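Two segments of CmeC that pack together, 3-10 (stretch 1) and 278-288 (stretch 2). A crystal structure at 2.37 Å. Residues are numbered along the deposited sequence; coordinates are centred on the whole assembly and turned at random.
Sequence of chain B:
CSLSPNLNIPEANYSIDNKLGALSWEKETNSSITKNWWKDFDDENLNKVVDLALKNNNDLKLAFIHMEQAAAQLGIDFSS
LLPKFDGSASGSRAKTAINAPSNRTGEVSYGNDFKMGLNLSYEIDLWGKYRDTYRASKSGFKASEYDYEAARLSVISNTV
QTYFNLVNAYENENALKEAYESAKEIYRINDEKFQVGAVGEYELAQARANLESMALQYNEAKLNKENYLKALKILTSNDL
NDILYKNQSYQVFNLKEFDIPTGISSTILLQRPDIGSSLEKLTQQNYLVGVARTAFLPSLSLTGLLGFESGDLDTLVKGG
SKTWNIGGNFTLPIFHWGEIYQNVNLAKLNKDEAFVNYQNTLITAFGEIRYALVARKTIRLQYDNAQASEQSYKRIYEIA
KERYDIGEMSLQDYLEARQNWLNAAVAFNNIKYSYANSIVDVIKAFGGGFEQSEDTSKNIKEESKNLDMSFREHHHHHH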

# COMPACT_ATOMS: atom_id res chain seq x y z
N LEU B 3 31.26 -8.86 -16.43
CA LEU B 3 31.69 -9.08 -15.05
C LEU B 3 30.52 -9.55 -14.19
O LEU B 3 30.61 -9.57 -12.96
CB LEU B 3 32.30 -7.81 -14.47
CG LEU B 3 33.49 -7.24 -15.25
CD1 LEU B 3 34.04 -6.02 -14.54
CD2 LEU B 3 34.57 -8.29 -15.44
N SER B 4 29.43 -9.93 -14.84
CA SER B 4 28.27 -10.46 -14.14
C SER B 4 28.57 -11.83 -13.56
O SER B 4 29.06 -12.72 -14.26
CB SER B 4 27.06 -10.54 -15.08
OG SER B 4 26.56 -9.25 -15.37
N PRO B 5 28.28 -12.01 -12.26
CA PRO B 5 28.54 -13.29 -11.60
C PRO B 5 27.59 -14.37 -12.07
O PRO B 5 26.53 -14.06 -12.61
CB PRO B 5 28.31 -12.96 -10.12
CG PRO B 5 27.30 -11.85 -10.15
CD PRO B 5 27.65 -11.03 -11.36
N ASN B 6 27.97 -15.64 -11.89
CA ASN B 6 27.09 -16.75 -12.22
C ASN B 6 25.86 -16.75 -11.32
O ASN B 6 25.97 -16.66 -10.10
CB ASN B 6 27.84 -18.08 -12.08
CG ASN B 6 28.91 -18.26 -13.14
OD1 ASN B 6 28.87 -17.63 -14.19
ND2 ASN B 6 29.88 -19.13 -12.86
N LEU B 7 24.68 -16.84 -11.94
CA LEU B 7 23.44 -16.85 -11.18
C LEU B 7 23.12 -18.26 -10.72
O LEU B 7 22.84 -19.15 -11.52
CB LEU B 7 22.29 -16.29 -12.02
CG LEU B 7 20.98 -16.06 -11.27
CD1 LEU B 7 21.18 -15.08 -10.13
CD2 LEU B 7 19.91 -15.57 -12.22
N ASN B 8 23.17 -18.47 -9.40
CA ASN B 8 22.96 -19.79 -8.83
C ASN B 8 21.68 -19.88 -8.00
O ASN B 8 21.70 -19.67 -6.78
CB ASN B 8 24.16 -20.19 -7.97
CG ASN B 8 25.44 -20.27 -8.76
OD1 ASN B 8 26.44 -19.62 -8.43
ND2 ASN B 8 25.43 -21.06 -9.83
N ILE B 9 20.57 -20.18 -8.66
CA ILE B 9 19.31 -20.38 -7.97
C ILE B 9 19.21 -21.81 -7.47
O ILE B 9 19.19 -22.75 -8.26
CB ILE B 9 18.11 -20.08 -8.88
CG1 ILE B 9 18.20 -18.65 -9.43
CG2 ILE B 9 16.80 -20.28 -8.13
CD1 ILE B 9 18.30 -18.59 -10.93
N PRO B 10 19.14 -21.99 -6.14
CA PRO B 10 19.00 -23.32 -5.54
C PRO B 10 17.69 -23.98 -5.94
O PRO B 10 16.68 -23.29 -6.11
CB PRO B 10 19.05 -23.04 -4.04
CG PRO B 10 18.60 -21.62 -3.91
CD PRO B 10 19.14 -20.92 -5.12
N SER B 278 9.37 -12.93 -10.59
CA SER B 278 10.31 -12.76 -9.49
C SER B 278 11.68 -13.30 -9.88
O SER B 278 12.71 -12.78 -9.44
CB SER B 278 9.78 -13.47 -8.24
OG SER B 278 10.50 -13.08 -7.09
N LEU B 279 11.70 -14.33 -10.71
CA LEU B 279 12.95 -14.91 -11.19
C LEU B 279 13.69 -13.92 -12.10
O LEU B 279 14.87 -13.66 -11.91
CB LEU B 279 12.69 -16.21 -11.95
CG LEU B 279 13.92 -16.87 -12.57
CD1 LEU B 279 14.80 -17.46 -11.49
CD2 LEU B 279 13.53 -17.92 -13.61
N GLU B 280 12.97 -13.36 -13.07
CA GLU B 280 13.56 -12.45 -14.04
C GLU B 280 14.08 -11.17 -13.39
O GLU B 280 15.07 -10.60 -13.84
CB GLU B 280 12.55 -12.10 -15.13
CG GLU B 280 12.17 -13.27 -16.02
CD GLU B 280 13.30 -13.71 -16.94
OE1 GLU B 280 14.30 -12.97 -17.09
OE2 GLU B 280 13.19 -14.81 -17.52
N LYS B 281 13.40 -10.72 -12.34
CA LYS B 281 13.84 -9.54 -11.62
C LYS B 281 15.12 -9.83 -10.84
O LYS B 281 15.88 -8.92 -10.52
CB LYS B 281 12.73 -9.05 -10.68
CG LYS B 281 11.54 -8.46 -11.41
CD LYS B 281 10.45 -8.03 -10.45
CE LYS B 281 9.24 -7.51 -11.20
NZ LYS B 281 8.16 -7.04 -10.28
N LEU B 282 15.35 -11.10 -10.55
CA LEU B 282 16.57 -11.52 -9.86
C LEU B 282 17.76 -11.53 -10.81
O LEU B 282 18.84 -11.05 -10.45
CB LEU B 282 16.38 -12.90 -9.23
CG LEU B 282 17.62 -13.55 -8.61
CD1 LEU B 282 18.24 -12.66 -7.54
CD2 LEU B 282 17.28 -14.92 -8.05
N THR B 283 17.57 -12.06 -12.01
CA THR B 283 18.64 -12.06 -13.02
C THR B 283 18.94 -10.64 -13.47
O THR B 283 20.07 -10.33 -13.87
CB THR B 283 18.27 -12.90 -14.26
OG1 THR B 283 17.76 -12.03 -15.29
CG2 THR B 283 17.23 -13.94 -13.92
N GLN B 284 17.93 -9.79 -13.42
CA GLN B 284 18.08 -8.39 -13.78
C GLN B 284 19.07 -7.70 -12.85
O GLN B 284 19.99 -7.01 -13.30
CB GLN B 284 16.73 -7.67 -13.74
CG GLN B 284 16.83 -6.17 -13.97
CD GLN B 284 15.48 -5.49 -13.92
OE1 GLN B 284 14.57 -5.92 -13.21
NE2 GLN B 284 15.33 -4.42 -14.69
N GLN B 285 18.89 -7.91 -11.55
CA GLN B 285 19.77 -7.34 -10.54
C GLN B 285 21.16 -7.97 -10.61
O GLN B 285 22.16 -7.32 -10.31
CB GLN B 285 19.18 -7.52 -9.14
CG GLN B 285 17.87 -6.77 -8.93
CD GLN B 285 18.02 -5.27 -9.10
OE1 GLN B 285 18.99 -4.68 -8.62
NE2 GLN B 285 17.08 -4.65 -9.79
N ASN B 286 21.21 -9.24 -11.01
CA ASN B 286 22.47 -9.95 -11.14
C ASN B 286 23.33 -9.36 -12.26
O ASN B 286 24.55 -9.27 -12.13
CB ASN B 286 22.21 -11.44 -11.40
CG ASN B 286 23.49 -12.24 -11.48
OD1 ASN B 286 24.16 -12.49 -10.47
ND2 ASN B 286 23.85 -12.67 -12.69
N TYR B 287 22.67 -8.96 -13.34
CA TYR B 287 23.36 -8.32 -14.46
C TYR B 287 23.88 -6.94 -14.06
O TYR B 287 24.93 -6.50 -14.54
CB TYR B 287 22.42 -8.20 -15.66
CG TYR B 287 22.29 -9.47 -16.47
CD1 TYR B 287 23.42 -10.19 -16.87
CD2 TYR B 287 21.04 -9.97 -16.84
CE1 TYR B 287 23.31 -11.35 -17.61
CE2 TYR B 287 20.92 -11.13 -17.58
CZ TYR B 287 22.05 -11.82 -17.96
OH TYR B 287 21.92 -12.97 -18.69
N LEU B 288 23.14 -6.27 -13.19
CA LEU B 288 23.51 -4.93 -12.74
C LEU B 288 24.70 -4.96 -11.80
O LEU B 288 25.37 -3.95 -11.59
CB LEU B 288 22.32 -4.25 -12.06
CG LEU B 288 21.17 -3.88 -13.00
CD1 LEU B 288 20.04 -3.20 -12.24
CD2 LEU B 288 21.67 -2.99 -14.13

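An extended segment without regular secondary structure, residues 3-10, lies along one side of a helix, residues 278-288, and runs opposite to it in sequence: Ser-4 sits beside Tyr-287, and Ile-9 beside Leu-279. The contact buries 417 Å² in all, polar at the Ser-4 end and apolar at the other.

One hydrogen bond joins the two stretches. Asn-286 ND2 donates to the backbone oxygen Pro-5 O at 3.0 Å, with an N-H...O angle of 165°, close to linear. An extended chain that forms no sheet leaves its carbonyls without strand partners, and an asparagine amide is well suited to serve one of them, being short, fairly rigid and able to donate from its nitrogen while accepting at its oxygen. Asn-286 N is bonded within the helix, to Leu-282 O at 3.0 Å; the bond to Pro-5 O comes from the side-chain nitrogen. Asn-286 OD1 is satisfied elsewhere in the structure, so both ends of this buried amide are engaged. Proline, for its part, has no N-H to donate, but its carbonyl remains a good acceptor.

Further contacts at this end are close approaches not counted as hydrogen bonds. The ring of Pro-5 lies against the same amide, its CG 3.2 Å from Asn-286 OD1. Ser-4 points its CB toward the helix, and its small side chain suits a place where the backbones are close, with the CA atoms of Ser-4 and Tyr-287 5.4 Å apart. Ser-4 OG approaches Tyr-287 O at 3.3 Å and Tyr-287 CD1 at 3.6 Å, lying at the edge of the aromatic ring, near its plane. Its hydrogen bond is made elsewhere in the structure.

Leu-7 and Ile-9 supply the apolar side of the contact. These alternate with Asn-6 and Asn-8, which are exposed, a pattern natural to an extended chain, where successive side chains project to different sides. Leu-7 CD1 packs 4.2 Å from Leu-282 CG and also lies against the amide carbon, Asn-286 CG, at 3.9 Å, while Leu-7 CD2 reaches Thr-283 CG2 at 3.6 Å. Its branched end thus spans residues from adjacent turns of the helix. Threonine suits this border: its methyl meets the leucine, while its hydroxyl makes a weak hydrogen bond back to the helix, from Thr-283 OG1 to Glu-280 O at 3.4 Å.

Farther along, Ile-9 CD1 touches Leu-279 CD1 at 3.7 Å, and Ile-9 CG1 lies 4.1 Å from Leu-282 CD2. Leu-279, Leu-282 and Asn-286 are spaced three and four residues apart, the interval that brings side chains onto one helical face.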